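Local coordinates for maleate cis-trans isomerase (PDB 4FQ5), which probably catalyses the cis-trans isomerization of the double bond of maleate, yielding fumarate, at residues Q32-P35 against M41-E44; A47-R52 against A247-M252; R86-L91 against R123-N128; P163-V168 against Y182-I187; N200-I205 against T231-Q236. The protein carries 1 engineered substitution. All blocks are in the same frame, centred on the assembly; numbering follows the deposited sequence.

Interaction 1: Q32-P35 against M41-E44; sequences QIVP and METE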
# COMPACT_ATOMS: atom_id res chain seq x y z
N GLN A 32 2.27 -20.56 -6.89
CA GLN A 32 1.23 -20.68 -7.91
C GLN A 32 1.70 -21.48 -9.12
O GLN A 32 2.69 -21.12 -9.76
CB GLN A 32 0.70 -19.30 -8.33
CG GLN A 32 0.19 -18.47 -7.16
CD GLN A 32 -0.82 -17.41 -7.58
OE1 GLN A 32 -0.45 -16.31 -8.00
NE2 GLN A 32 -2.10 -17.74 -7.44
N ILE A 33 1.00 -22.57 -9.42
CA ILE A 33 1.25 -23.33 -10.65
C ILE A 33 0.33 -22.77 -11.73
O ILE A 33 -0.88 -22.99 -11.69
CB ILE A 33 1.00 -24.85 -10.46
CG1 ILE A 33 1.88 -25.41 -9.33
CG2 ILE A 33 1.24 -25.60 -11.77
CD1 ILE A 33 1.51 -26.81 -8.89
N VAL A 34 0.90 -22.05 -12.70
CA VAL A 34 0.09 -21.33 -13.69
C VAL A 34 0.38 -21.77 -15.12
O VAL A 34 1.53 -22.10 -15.43
CB VAL A 34 0.25 -19.78 -13.57
CG1 VAL A 34 -0.11 -19.29 -12.17
CG2 VAL A 34 1.66 -19.33 -13.93
N PRO A 35 -0.65 -21.79 -15.99
CA PRO A 35 -0.40 -21.93 -17.42
C PRO A 35 0.59 -20.86 -17.87
O PRO A 35 0.55 -19.74 -17.37
CB PRO A 35 -1.77 -21.68 -18.05
CG PRO A 35 -2.74 -22.11 -17.00
CD PRO A 35 -2.10 -21.71 -15.69
N MET A 41 -4.07 -14.89 -13.03
CA MET A 41 -3.87 -15.47 -11.70
C MET A 41 -2.82 -14.69 -10.91
O MET A 41 -3.03 -14.38 -9.74
CB MET A 41 -3.49 -16.96 -11.78
CG MET A 41 -3.53 -17.66 -10.42
SD MET A 41 -5.16 -18.30 -9.95
CE MET A 41 -6.23 -16.91 -10.28
N GLU A 42 -1.72 -14.37 -11.58
CA GLU A 42 -0.65 -13.56 -11.00
C GLU A 42 -1.02 -12.08 -10.82
O GLU A 42 -0.23 -11.31 -10.28
CB GLU A 42 0.63 -13.71 -11.83
CG GLU A 42 1.29 -15.08 -11.64
CD GLU A 42 2.20 -15.46 -12.78
OE1 GLU A 42 1.89 -15.17 -13.96
OE2 GLU A 42 3.26 -16.05 -12.50
N THR A 43 -2.21 -11.70 -11.27
CA THR A 43 -2.72 -10.34 -11.09
C THR A 43 -3.75 -10.30 -9.96
O THR A 43 -3.63 -9.50 -9.04
CB THR A 43 -3.31 -9.79 -12.40
OG1 THR A 43 -2.29 -9.81 -13.40
CG2 THR A 43 -3.81 -8.34 -12.24
N GLU A 44 -4.73 -11.20 -10.02
CA GLU A 44 -5.85 -11.15 -9.09
C GLU A 44 -5.55 -11.70 -7.70
O GLU A 44 -6.03 -11.16 -6.71
CB GLU A 44 -7.09 -11.79 -9.70
CG GLU A 44 -7.55 -11.06 -10.95
CD GLU A 44 -8.92 -11.50 -11.45
OE1 GLU A 44 -9.43 -12.54 -11.00
OE2 GLU A 44 -9.49 -10.79 -12.30
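Glu42 OE2, which lies 3.9 Å from Val34 CG2, is gripped from beyond the two segments by a salt bridge with Arg66 NH1 and a hydrogen bond with Ser64 OG, while Glu42 OE1 bonds to ND1 of His63 of the second subunit. The carboxylate belongs to the first turn of the helix in a beta-alpha-beta unit made of strand 27-35, helix 41-52 and strand 59-67, and the contact packs that turn on the end of the first strand. Burial beside Arg66 would be expected to keep Glu42 charged. Between the segments the touch is van der Waals. Met41 CG stands anti to the backbone N (chi1 -169°), which brings it to 3.3 Å from Gln32 NE2, and bends at the next two torsions carry the thioether end away from the strand; the side chain also touches Ala102 and Val222, both of the maleate pocket. With an alanine in place of Gln32 the amide would be gone, and a gap is likely to open beside Met41 CG, leaving the thioether chain freer to turn. Pro35, at the strand end, touches the bound maleate. One residue back, the second methyl of Val34, CG1, rests 4.1 Å from Met41 CB.

Interaction 2: A47-R52 against A247-M252; sequences ALLKAR and ATTWAM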
# COMPACT_ATOMS: atom_id res chain seq x y z
N ALA A 47 -3.50 -9.04 -6.08
CA ALA A 47 -4.40 -7.91 -5.81
C ALA A 47 -5.23 -8.17 -4.55
O ALA A 47 -5.27 -7.33 -3.66
CB ALA A 47 -5.30 -7.62 -7.01
N LEU A 48 -5.87 -9.35 -4.46
CA LEU A 48 -6.68 -9.74 -3.30
C LEU A 48 -5.90 -9.71 -1.99
O LEU A 48 -6.37 -9.16 -0.98
CB LEU A 48 -7.28 -11.14 -3.48
CG LEU A 48 -8.69 -11.42 -4.03
CD1 LEU A 48 -9.66 -10.25 -3.92
CD2 LEU A 48 -8.67 -12.02 -5.43
N LEU A 49 -4.72 -10.32 -1.99
CA LEU A 49 -3.92 -10.44 -0.78
C LEU A 49 -3.29 -9.10 -0.37
O LEU A 49 -3.06 -8.87 0.82
CB LEU A 49 -2.88 -11.56 -0.95
CG LEU A 49 -3.20 -12.97 -0.41
CD1 LEU A 49 -4.68 -13.25 -0.14
CD2 LEU A 49 -2.60 -14.09 -1.25
N LYS A 50 -3.03 -8.24 -1.35
CA LYS A 50 -2.61 -6.85 -1.11
C LYS A 50 -3.70 -6.09 -0.36
O LYS A 50 -3.41 -5.35 0.59
CB LYS A 50 -2.35 -6.14 -2.44
CG LYS A 50 -1.11 -5.26 -2.47
CD LYS A 50 0.01 -5.91 -3.28
CE LYS A 50 0.49 -7.21 -2.65
NZ LYS A 50 0.75 -8.26 -3.68
N ALA A 51 -4.94 -6.26 -0.80
CA ALA A 51 -6.10 -5.71 -0.10
C ALA A 51 -6.21 -6.27 1.31
O ALA A 51 -6.52 -5.53 2.25
CB ALA A 51 -7.39 -5.95 -0.89
N ARG A 52 -5.93 -7.57 1.47
CA ARG A 52 -5.97 -8.20 2.80
C ARG A 52 -4.97 -7.56 3.77
O ARG A 52 -5.24 -7.45 4.97
CB ARG A 52 -5.75 -9.71 2.73
CG ARG A 52 -6.09 -10.42 4.03
CD ARG A 52 -5.65 -11.88 4.02
NE ARG A 52 -6.09 -12.56 5.24
CZ ARG A 52 -5.39 -12.63 6.37
NH1 ARG A 52 -4.19 -12.07 6.47
NH2 ARG A 52 -5.90 -13.29 7.41
N ALA A 247 -12.18 -18.03 -5.17
CA ALA A 247 -12.31 -19.30 -4.45
C ALA A 247 -10.95 -19.85 -4.03
O ALA A 247 -10.80 -20.34 -2.91
CB ALA A 247 -13.07 -20.31 -5.29
N THR A 248 -9.98 -19.76 -4.93
CA THR A 248 -8.60 -20.21 -4.69
C THR A 248 -7.96 -19.45 -3.52
O THR A 248 -7.33 -20.06 -2.65
CB THR A 248 -7.72 -20.05 -5.95
OG1 THR A 248 -8.26 -20.86 -7.01
CG2 THR A 248 -6.28 -20.48 -5.70
N THR A 249 -8.14 -18.13 -3.47
CA THR A 249 -7.52 -17.37 -2.37
C THR A 249 -8.23 -17.66 -1.06
O THR A 249 -7.59 -17.77 -0.02
CB THR A 249 -7.33 -15.84 -2.63
OG1 THR A 249 -8.16 -15.07 -1.75
CG2 THR A 249 -7.53 -15.44 -4.06
N TRP A 250 -9.55 -17.82 -1.12
CA TRP A 250 -10.31 -18.29 0.03
C TRP A 250 -9.76 -19.60 0.54
O TRP A 250 -9.50 -19.75 1.74
CB TRP A 250 -11.79 -18.38 -0.29
CG TRP A 250 -12.58 -19.01 0.83
CD1 TRP A 250 -13.08 -18.38 1.97
CD2 TRP A 250 -12.94 -20.42 0.98
NE1 TRP A 250 -13.71 -19.29 2.79
CE2 TRP A 250 -13.67 -20.53 2.25
CE3 TRP A 250 -12.76 -21.57 0.21
CZ2 TRP A 250 -14.17 -21.74 2.71
CZ3 TRP A 250 -13.27 -22.78 0.68
CH2 TRP A 250 -13.96 -22.86 1.91
N ALA A 251 -9.55 -20.55 -0.37
CA ALA A 251 -9.06 -21.88 0.01
C ALA A 251 -7.62 -21.86 0.54
O ALA A 251 -7.31 -22.56 1.50
CB ALA A 251 -9.20 -22.87 -1.14
N MET A 252 -6.76 -21.05 -0.06
CA MET A 252 -5.39 -20.88 0.43
C MET A 252 -5.37 -20.31 1.85
O MET A 252 -4.68 -20.84 2.73
CB MET A 252 -4.59 -19.96 -0.50
CG MET A 252 -4.11 -20.60 -1.79
SD MET A 252 -3.38 -19.36 -2.87
CE MET A 252 -2.52 -20.42 -4.02
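Helices 41-52 and 244-255 come closest within these segments at Leu48 and Thr249, whose CA atoms are 7.7 Å apart. Each backbone is closed by regular helical bonds, such as Arg52 N to Leu48 O at 3.0 Å and Met252 N to Thr248 O at 2.8 Å, and the touches between the segments are made by side chains. Thr249 is the single projection from the second helix and meets two leucines of the first. Its methyl CG2 reaches Leu48 CD2 at 3.9 Å, with Leu48 CG farther off, and the two side chains cross at about a right angle. Its hydroxyl turns instead to the neighbouring leucine, Leu49 CD1 lying 4.2 Å from Thr249 OG1. In this threonine OG1 nearly eclipses the carbonyl carbon (chi1 114°), an unfavourable torsion that may be strain or may reflect uncertain placement. Leu49 is enclosed by Phe60 and Phe62 of strand 59-67 and by Leu253, and Ala247 and Ala251 on the second helix pack on Ala141 of helix 138-149. The contact thus joins the helix after the first strand of the chain to the helix after the last one, strand 241-243. Its chemistry is dispersive and weakly directional: Thr249 OG1 is buried with no partner in the model, so the hydroxyl probably adds a polar cost to what is otherwise methyl packing.

Interaction 3: R86-L91 against R123-N128; sequences RCALEL and RNVTEN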
# COMPACT_ATOMS: atom_id res chain seq x y z
N ARG A 86 6.49 -31.64 -12.05
CA ARG A 86 7.65 -30.77 -12.22
C ARG A 86 7.43 -29.43 -11.51
O ARG A 86 8.30 -28.95 -10.78
CB ARG A 86 7.99 -30.55 -13.70
CG ARG A 86 9.08 -29.49 -13.92
CD ARG A 86 9.41 -29.19 -15.38
NE ARG A 86 8.29 -28.66 -16.18
CZ ARG A 86 7.83 -27.41 -16.16
NH1 ARG A 86 6.82 -27.07 -16.96
NH2 ARG A 86 8.35 -26.48 -15.35
N CYS A 87 6.26 -28.84 -11.74
CA CYS A 87 5.91 -27.53 -11.16
C CYS A 87 5.87 -27.56 -9.63
O CYS A 87 6.37 -26.64 -8.98
CB CYS A 87 4.60 -27.00 -11.75
SG CYS A 87 4.69 -26.54 -13.51
N ALA A 88 5.27 -28.62 -9.07
CA ALA A 88 5.23 -28.79 -7.61
C ALA A 88 6.62 -29.02 -7.00
O ALA A 88 6.90 -28.55 -5.90
CB ALA A 88 4.29 -29.92 -7.22
N LEU A 89 7.49 -29.75 -7.72
CA LEU A 89 8.89 -29.88 -7.33
C LEU A 89 9.58 -28.52 -7.34
O LEU A 89 10.31 -28.18 -6.41
CB LEU A 89 9.65 -30.85 -8.25
CG LEU A 89 9.42 -32.36 -8.04
CD1 LEU A 89 9.85 -33.16 -9.26
CD2 LEU A 89 10.12 -32.86 -6.78
N GLU A 90 9.35 -27.75 -8.40
CA GLU A 90 9.93 -26.42 -8.53
C GLU A 90 9.56 -25.50 -7.37
O GLU A 90 10.42 -24.82 -6.80
CB GLU A 90 9.58 -25.78 -9.89
CG GLU A 90 10.36 -26.40 -11.05
CD GLU A 90 9.93 -25.91 -12.43
OE1 GLU A 90 9.06 -25.02 -12.53
OE2 GLU A 90 10.47 -26.44 -13.42
N LEU A 91 8.29 -25.51 -6.99
CA LEU A 91 7.80 -24.61 -5.95
C LEU A 91 8.12 -25.10 -4.54
O LEU A 91 8.35 -24.28 -3.65
CB LEU A 91 6.31 -24.30 -6.13
CG LEU A 91 5.98 -23.44 -7.36
CD1 LEU A 91 4.48 -23.37 -7.59
CD2 LEU A 91 6.57 -22.04 -7.24
N ARG A 123 0.61 -33.11 -3.34
CA ARG A 123 1.03 -33.14 -1.94
C ARG A 123 2.14 -34.17 -1.72
O ARG A 123 3.14 -33.88 -1.04
CB ARG A 123 -0.15 -33.38 -0.98
CG ARG A 123 0.29 -33.68 0.45
CD ARG A 123 -0.64 -33.13 1.52
NE ARG A 123 -0.06 -33.34 2.85
CZ ARG A 123 0.39 -32.38 3.66
NH1 ARG A 123 0.31 -31.10 3.31
NH2 ARG A 123 0.89 -32.70 4.84
N ASN A 124 1.97 -35.36 -2.30
CA ASN A 124 2.97 -36.43 -2.22
C ASN A 124 4.31 -36.01 -2.82
O ASN A 124 5.36 -36.24 -2.22
CB ASN A 124 2.48 -37.70 -2.93
CG ASN A 124 1.39 -38.43 -2.16
OD1 ASN A 124 1.23 -38.25 -0.95
ND2 ASN A 124 0.64 -39.27 -2.87
N VAL A 125 4.25 -35.39 -3.99
CA VAL A 125 5.44 -34.85 -4.65
C VAL A 125 6.18 -33.88 -3.72
O VAL A 125 7.41 -33.96 -3.61
CB VAL A 125 5.09 -34.17 -6.00
CG1 VAL A 125 6.28 -33.43 -6.58
CG2 VAL A 125 4.57 -35.20 -7.00
N THR A 126 5.45 -32.98 -3.05
CA THR A 126 6.10 -32.00 -2.16
C THR A 126 6.66 -32.68 -0.91
O THR A 126 7.75 -32.32 -0.45
CB THR A 126 5.18 -30.83 -1.75
OG1 THR A 126 4.09 -31.29 -0.93
CG2 THR A 126 4.65 -30.09 -2.97
N GLU A 127 5.91 -33.65 -0.39
CA GLU A 127 6.32 -34.40 0.78
C GLU A 127 7.64 -35.15 0.52
O GLU A 127 8.55 -35.12 1.35
CB GLU A 127 5.22 -35.36 1.22
CG GLU A 127 5.54 -36.16 2.47
CD GLU A 127 4.39 -37.06 2.91
OE1 GLU A 127 3.34 -37.08 2.24
OE2 GLU A 127 4.55 -37.74 3.95
N ASN A 128 7.74 -35.79 -0.65
CA ASN A 128 8.97 -36.51 -1.02
C ASN A 128 10.11 -35.58 -1.43
O ASN A 128 11.25 -36.02 -1.57
CB ASN A 128 8.69 -37.56 -2.09
CG ASN A 128 7.72 -38.63 -1.61
OD1 ASN A 128 7.76 -39.06 -0.46
ND2 ASN A 128 6.83 -39.07 -2.51
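Ala88, Leu89, Val125 and Thr126 pack together two helices that flank the parallel sheet containing strands 59-67, 27-35, 98-101 and 135-137. Helices 84-92 and 114-128 lie side by side here, in an alpha/beta layered fold; their short axes pass 8.9 Å apart with N-to-C directions 41° from each other. Val125 makes most of the contact from the second helix. Its CG1, anti to the backbone N, points across to the first helix and presses on Leu89 CG at 3.6 Å, the two side chains crossing at about a right angle. The same methyl also reaches Ala88 CB at 4.1 Å. Thr126 sits deeper, beside Met99 of strand 98-101, which Ala88 touches as well. Its OG1 occupies the position between the backbone N and the carbonyl carbon (chi1 66°), turned back along its own helix to donate to Arg123 O at 2.8 Å, an oxygen that also accepts the helical bond from Glu127 N. OG1 is bonded to Thr133 N too, whereas CG2 faces the other helix, 4.0 Å from Ala88 O. A valine in place of Thr126 would probably leave Thr133 N without its acceptor and Arg123 O with one donor fewer. The outer side of the first helix is directed at the second subunit, where Leu89 packs on Arg68 of that chain. There Arg86 and Glu90 form a salt bridge one turn apart: NH2 of Arg86 lies 2.9 Å from OE2 of Glu90, which falls in the guanidinium plane and is met on its syn side, 33° out of the carboxylate plane.

Interaction 4: P163-V168 against Y182-I187; sequences PLTELV and YRALEI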
# COMPACT_ATOMS: atom_id res chain seq x y z
N PRO A 163 -17.70 -27.36 -25.76
CA PRO A 163 -17.47 -28.71 -25.20
C PRO A 163 -16.80 -28.69 -23.83
O PRO A 163 -17.20 -29.43 -22.93
CB PRO A 163 -16.52 -29.36 -26.22
CG PRO A 163 -16.79 -28.63 -27.50
CD PRO A 163 -17.10 -27.21 -27.11
N LEU A 164 -15.77 -27.86 -23.69
CA LEU A 164 -15.05 -27.68 -22.42
C LEU A 164 -15.96 -27.13 -21.33
O LEU A 164 -15.93 -27.61 -20.20
CB LEU A 164 -13.85 -26.76 -22.64
CG LEU A 164 -12.45 -27.37 -22.75
CD1 LEU A 164 -12.45 -28.85 -23.10
CD2 LEU A 164 -11.57 -26.58 -23.70
N THR A 165 -16.78 -26.14 -21.69
CA THR A 165 -17.77 -25.57 -20.76
C THR A 165 -18.74 -26.65 -20.26
O THR A 165 -19.09 -26.69 -19.08
CB THR A 165 -18.55 -24.40 -21.41
OG1 THR A 165 -17.63 -23.38 -21.82
CG2 THR A 165 -19.56 -23.80 -20.44
N GLU A 166 -19.15 -27.52 -21.18
CA GLU A 166 -20.03 -28.64 -20.86
C GLU A 166 -19.42 -29.55 -19.82
O GLU A 166 -20.08 -29.94 -18.86
CB GLU A 166 -20.31 -29.45 -22.12
CG GLU A 166 -21.78 -29.73 -22.35
CD GLU A 166 -22.42 -28.63 -23.17
OE1 GLU A 166 -22.25 -28.64 -24.41
OE2 GLU A 166 -23.11 -27.77 -22.57
N LEU A 167 -18.14 -29.89 -20.01
CA LEU A 167 -17.39 -30.71 -19.05
C LEU A 167 -17.40 -30.09 -17.66
O LEU A 167 -17.61 -30.78 -16.67
CB LEU A 167 -15.95 -30.91 -19.52
CG LEU A 167 -15.53 -32.14 -20.34
CD1 LEU A 167 -16.45 -32.43 -21.52
CD2 LEU A 167 -14.10 -31.98 -20.82
N VAL A 168 -17.17 -28.78 -17.61
CA VAL A 168 -17.10 -28.05 -16.34
C VAL A 168 -18.44 -28.09 -15.62
O VAL A 168 -18.51 -28.46 -14.44
CB VAL A 168 -16.63 -26.59 -16.55
CG1 VAL A 168 -16.80 -25.76 -15.28
CG2 VAL A 168 -15.17 -26.57 -17.00
N TYR A 182 -25.85 -20.93 -17.83
CA TYR A 182 -24.42 -20.77 -18.00
C TYR A 182 -24.13 -20.18 -19.37
O TYR A 182 -24.92 -20.35 -20.30
CB TYR A 182 -23.66 -22.09 -17.76
CG TYR A 182 -24.02 -23.26 -18.66
CD1 TYR A 182 -23.38 -23.45 -19.88
CD2 TYR A 182 -24.97 -24.19 -18.26
CE1 TYR A 182 -23.70 -24.53 -20.69
CE2 TYR A 182 -25.30 -25.28 -19.06
CZ TYR A 182 -24.66 -25.44 -20.27
OH TYR A 182 -24.97 -26.51 -21.07
N ARG A 183 -23.02 -19.47 -19.47
CA ARG A 183 -22.58 -18.87 -20.73
C ARG A 183 -21.13 -19.22 -21.01
O ARG A 183 -20.32 -19.27 -20.10
CB ARG A 183 -22.72 -17.34 -20.71
CG ARG A 183 -24.14 -16.81 -20.61
CD ARG A 183 -24.87 -16.78 -21.95
NE ARG A 183 -26.24 -16.27 -21.80
CZ ARG A 183 -27.29 -17.00 -21.44
NH1 ARG A 183 -27.16 -18.30 -21.20
NH2 ARG A 183 -28.48 -16.43 -21.33
N ALA A 184 -20.83 -19.43 -22.29
CA ALA A 184 -19.48 -19.73 -22.73
C ALA A 184 -19.08 -18.72 -23.80
O ALA A 184 -19.76 -18.60 -24.82
CB ALA A 184 -19.42 -21.15 -23.29
N LEU A 185 -17.99 -18.00 -23.57
CA LEU A 185 -17.55 -16.96 -24.51
C LEU A 185 -16.86 -17.52 -25.75
O LEU A 185 -16.68 -16.80 -26.74
CB LEU A 185 -16.66 -15.93 -23.82
CG LEU A 185 -17.24 -15.20 -22.61
CD1 LEU A 185 -16.21 -14.21 -22.08
CD2 LEU A 185 -18.55 -14.49 -22.93
N GLU A 186 -16.47 -18.79 -25.69
CA GLU A 186 -15.84 -19.50 -26.82
C GLU A 186 -14.60 -18.79 -27.35
O GLU A 186 -14.50 -18.53 -28.54
CB GLU A 186 -16.84 -19.75 -27.95
CG GLU A 186 -18.06 -20.55 -27.54
CD GLU A 186 -18.86 -21.07 -28.72
OE1 GLU A 186 -18.39 -20.95 -29.88
OE2 GLU A 186 -19.96 -21.60 -28.49
N ILE A 187 -13.68 -18.49 -26.44
CA ILE A 187 -12.40 -17.88 -26.79
C ILE A 187 -11.31 -18.86 -26.35
O ILE A 187 -11.10 -19.06 -25.15
CB ILE A 187 -12.21 -16.52 -26.07
CG1 ILE A 187 -13.38 -15.57 -26.40
CG2 ILE A 187 -10.89 -15.89 -26.45
CD1 ILE A 187 -13.36 -14.26 -25.62
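A bend at chi2 of Glu166 (89°) folds its carboxylate back toward the strand, while Tyr182 holds its ring between its own backbone N and carbonyl carbon (chi1 60°), and the two polar ends meet. Tyr182 OH donates to Glu166 OE2 at 2.7 Å, arriving nearly in line with the CD-OE2 bond. The oxygen lies at the ring edge, near its plane, and the carboxylate is turned 71° from the ring. This is a beta-alpha-beta crossover: helix 162-174 connects strand 153-158 to its parallel neighbour 178-184, and the contact packs the helix, roughly antiparallel, on the end of that second strand. Thr165, more deeply buried, supplies the second set of contacts. Its CG2 approaches Tyr182 CD1 obliquely at 3.9 Å, and its OG1 lies 3.2 Å from Ala184 CB, close for an oxygen and a methyl. The hydroxyl is occupied by hydrogen bonds with Thr158 OG1 and Met161 O, which fix its rotation and turn the methyl toward Tyr182 and Ala184. Thr165 also touches Tyr160, a residue of the maleate pocket. The chemistry changes with depth, from a buried hydroxyl bonded back into the crossover to a single phenol-carboxylate bond at the partly exposed margin, which ties helix to edge strand.

Interaction 5: N200-I205 against T231-Q236; sequences NLPGII and TMVEAQ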
# COMPACT_ATOMS: atom_id res chain seq x y z
N ASN A 200 -17.65 -5.93 -19.54
CA ASN A 200 -18.68 -6.65 -20.28
C ASN A 200 -19.46 -7.62 -19.41
O ASN A 200 -20.58 -7.98 -19.73
CB ASN A 200 -18.07 -7.42 -21.46
CG ASN A 200 -17.53 -6.52 -22.55
OD1 ASN A 200 -17.94 -5.37 -22.69
ND2 ASN A 200 -16.61 -7.05 -23.35
N LEU A 201 -18.85 -8.07 -18.31
CA LEU A 201 -19.42 -9.15 -17.51
C LEU A 201 -20.76 -8.84 -16.83
O LEU A 201 -21.64 -9.71 -16.81
CB LEU A 201 -18.40 -9.71 -16.50
CG LEU A 201 -17.17 -10.40 -17.08
CD1 LEU A 201 -16.16 -10.69 -15.98
CD2 LEU A 201 -17.54 -11.69 -17.81
N PRO A 202 -20.94 -7.62 -16.28
CA PRO A 202 -22.24 -7.30 -15.70
C PRO A 202 -23.41 -7.44 -16.69
O PRO A 202 -24.48 -7.91 -16.31
CB PRO A 202 -22.08 -5.85 -15.25
CG PRO A 202 -20.62 -5.74 -14.93
CD PRO A 202 -19.96 -6.55 -16.01
N GLY A 203 -23.21 -7.06 -17.95
CA GLY A 203 -24.26 -7.15 -18.97
C GLY A 203 -24.53 -8.58 -19.39
O GLY A 203 -25.67 -8.94 -19.68
N ILE A 204 -23.48 -9.40 -19.44
CA ILE A 204 -23.62 -10.83 -19.72
C ILE A 204 -24.45 -11.49 -18.62
O ILE A 204 -25.41 -12.21 -18.90
CB ILE A 204 -22.23 -11.51 -19.87
CG1 ILE A 204 -21.61 -11.11 -21.21
CG2 ILE A 204 -22.35 -13.03 -19.75
CD1 ILE A 204 -20.10 -11.32 -21.30
N ILE A 205 -24.10 -11.21 -17.37
CA ILE A 205 -24.81 -11.77 -16.22
C ILE A 205 -26.26 -11.27 -16.13
O ILE A 205 -27.17 -12.03 -15.77
CB ILE A 205 -24.01 -11.55 -14.91
CG1 ILE A 205 -22.77 -12.46 -14.91
CG2 ILE A 205 -24.87 -11.83 -13.68
CD1 ILE A 205 -21.76 -12.18 -13.83
N THR A 231 -17.92 -6.73 -7.21
CA THR A 231 -18.76 -5.98 -6.27
C THR A 231 -19.96 -5.35 -6.98
O THR A 231 -21.06 -5.35 -6.44
CB THR A 231 -17.98 -4.91 -5.49
OG1 THR A 231 -17.34 -4.01 -6.40
CG2 THR A 231 -16.93 -5.55 -4.61
N MET A 232 -19.73 -4.84 -8.20
CA MET A 232 -20.79 -4.31 -9.06
C MET A 232 -21.88 -5.36 -9.30
O MET A 232 -23.06 -5.08 -9.12
CB MET A 232 -20.21 -3.87 -10.41
CG MET A 232 -19.59 -2.49 -10.42
SD MET A 232 -18.62 -2.24 -11.91
CE MET A 232 -18.28 -0.48 -11.84
N VAL A 233 -21.46 -6.56 -9.70
CA VAL A 233 -22.40 -7.65 -9.99
C VAL A 233 -23.17 -8.11 -8.75
O VAL A 233 -24.36 -8.42 -8.85
CB VAL A 233 -21.70 -8.84 -10.69
CG1 VAL A 233 -22.66 -10.02 -10.85
CG2 VAL A 233 -21.19 -8.40 -12.06
N GLU A 234 -22.51 -8.14 -7.59
CA GLU A 234 -23.21 -8.41 -6.34
C GLU A 234 -24.28 -7.36 -6.04
O GLU A 234 -25.38 -7.70 -5.59
CB GLU A 234 -22.23 -8.50 -5.17
CG GLU A 234 -21.41 -9.78 -5.17
CD GLU A 234 -20.74 -10.10 -3.86
OE1 GLU A 234 -20.49 -11.30 -3.62
OE2 GLU A 234 -20.47 -9.16 -3.06
N ALA A 235 -23.95 -6.09 -6.30
CA ALA A 235 -24.89 -4.99 -6.09
C ALA A 235 -26.09 -5.10 -7.03
O ALA A 235 -27.23 -4.93 -6.62
CB ALA A 235 -24.20 -3.64 -6.26
N GLN A 236 -25.81 -5.42 -8.30
CA GLN A 236 -26.84 -5.52 -9.33
C GLN A 236 -27.77 -6.72 -9.16
O GLN A 236 -28.97 -6.61 -9.41
CB GLN A 236 -26.20 -5.56 -10.72
CG GLN A 236 -25.64 -4.23 -11.19
CD GLN A 236 -24.57 -4.39 -12.25
OE1 GLN A 236 -23.88 -3.43 -12.59
NE2 GLN A 236 -24.43 -5.60 -12.79
O HOH W 1 -25.20 -8.03 -13.66
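Val233 stands between Pro202 and Ile205 and gives one methyl to each. With CG1 anti to the backbone N (chi1 174°), the branches diverge: CG1 meets Ile205 CD1 at 3.8 Å, whereas CG2 lies 3.9 Å from Pro202 CA and almost as near to the CG of that ring. Both neighbours cross the valine at about a right angle. One turn further along, Gln236 stretches its extended chain over the proline, and its NE2 comes to 3.4 Å from Pro202 CB. A water bridges the backbone carbonyl of Pro202 and the amide of Gln236, donating to Pro202 O at 2.7 Å and accepting, in a weak bond, from Gln236 NE2, also at 2.7 Å. These groups lie on helices 201-206 and 230-237, which precede the adjacent parallel strands 215-217 and 241-243 in the second sheet of this alpha/beta fold. Their segments run 32° apart with axes 10.0 Å from each other, though the CA atoms of Pro202 and Val233 approach to 5.7 Å. Helical bonds set the spacing of the side chains, among them Ile205 N to Leu201 O and Gln236 N to Met232 O. Ile205 also packs on Ile218, beyond the end of strand 215-217. On another side of the second helix, Glu234 OE1 bonds to Val241 N of the next strand, and Thr231 OG1 to Ser270 O of the third subunit.

Overall arrangement
Interactions 1 and 2 are the buried pair and share helix 41-52, its first turn resting on strand 27-35 and its later turns on helix 244-255. Interactions 3, 4 and 5 are partly buried. Interactions 1 and 3 meet through Ile33, which packs on Cys87 and Leu91, and both reach the second subunit; interactions 4 and 5 meet where Leu185 packs on Ile204. Interaction 1 holds a pocket residue and interaction 4 lies near one, whereas 3 and 5 are remote from the site. The segments of interactions 1, 2 and 3 meet by van der Waals packing, while the direct hydrogen bond of interaction 4 and the water of interaction 5 lie at their more exposed margins.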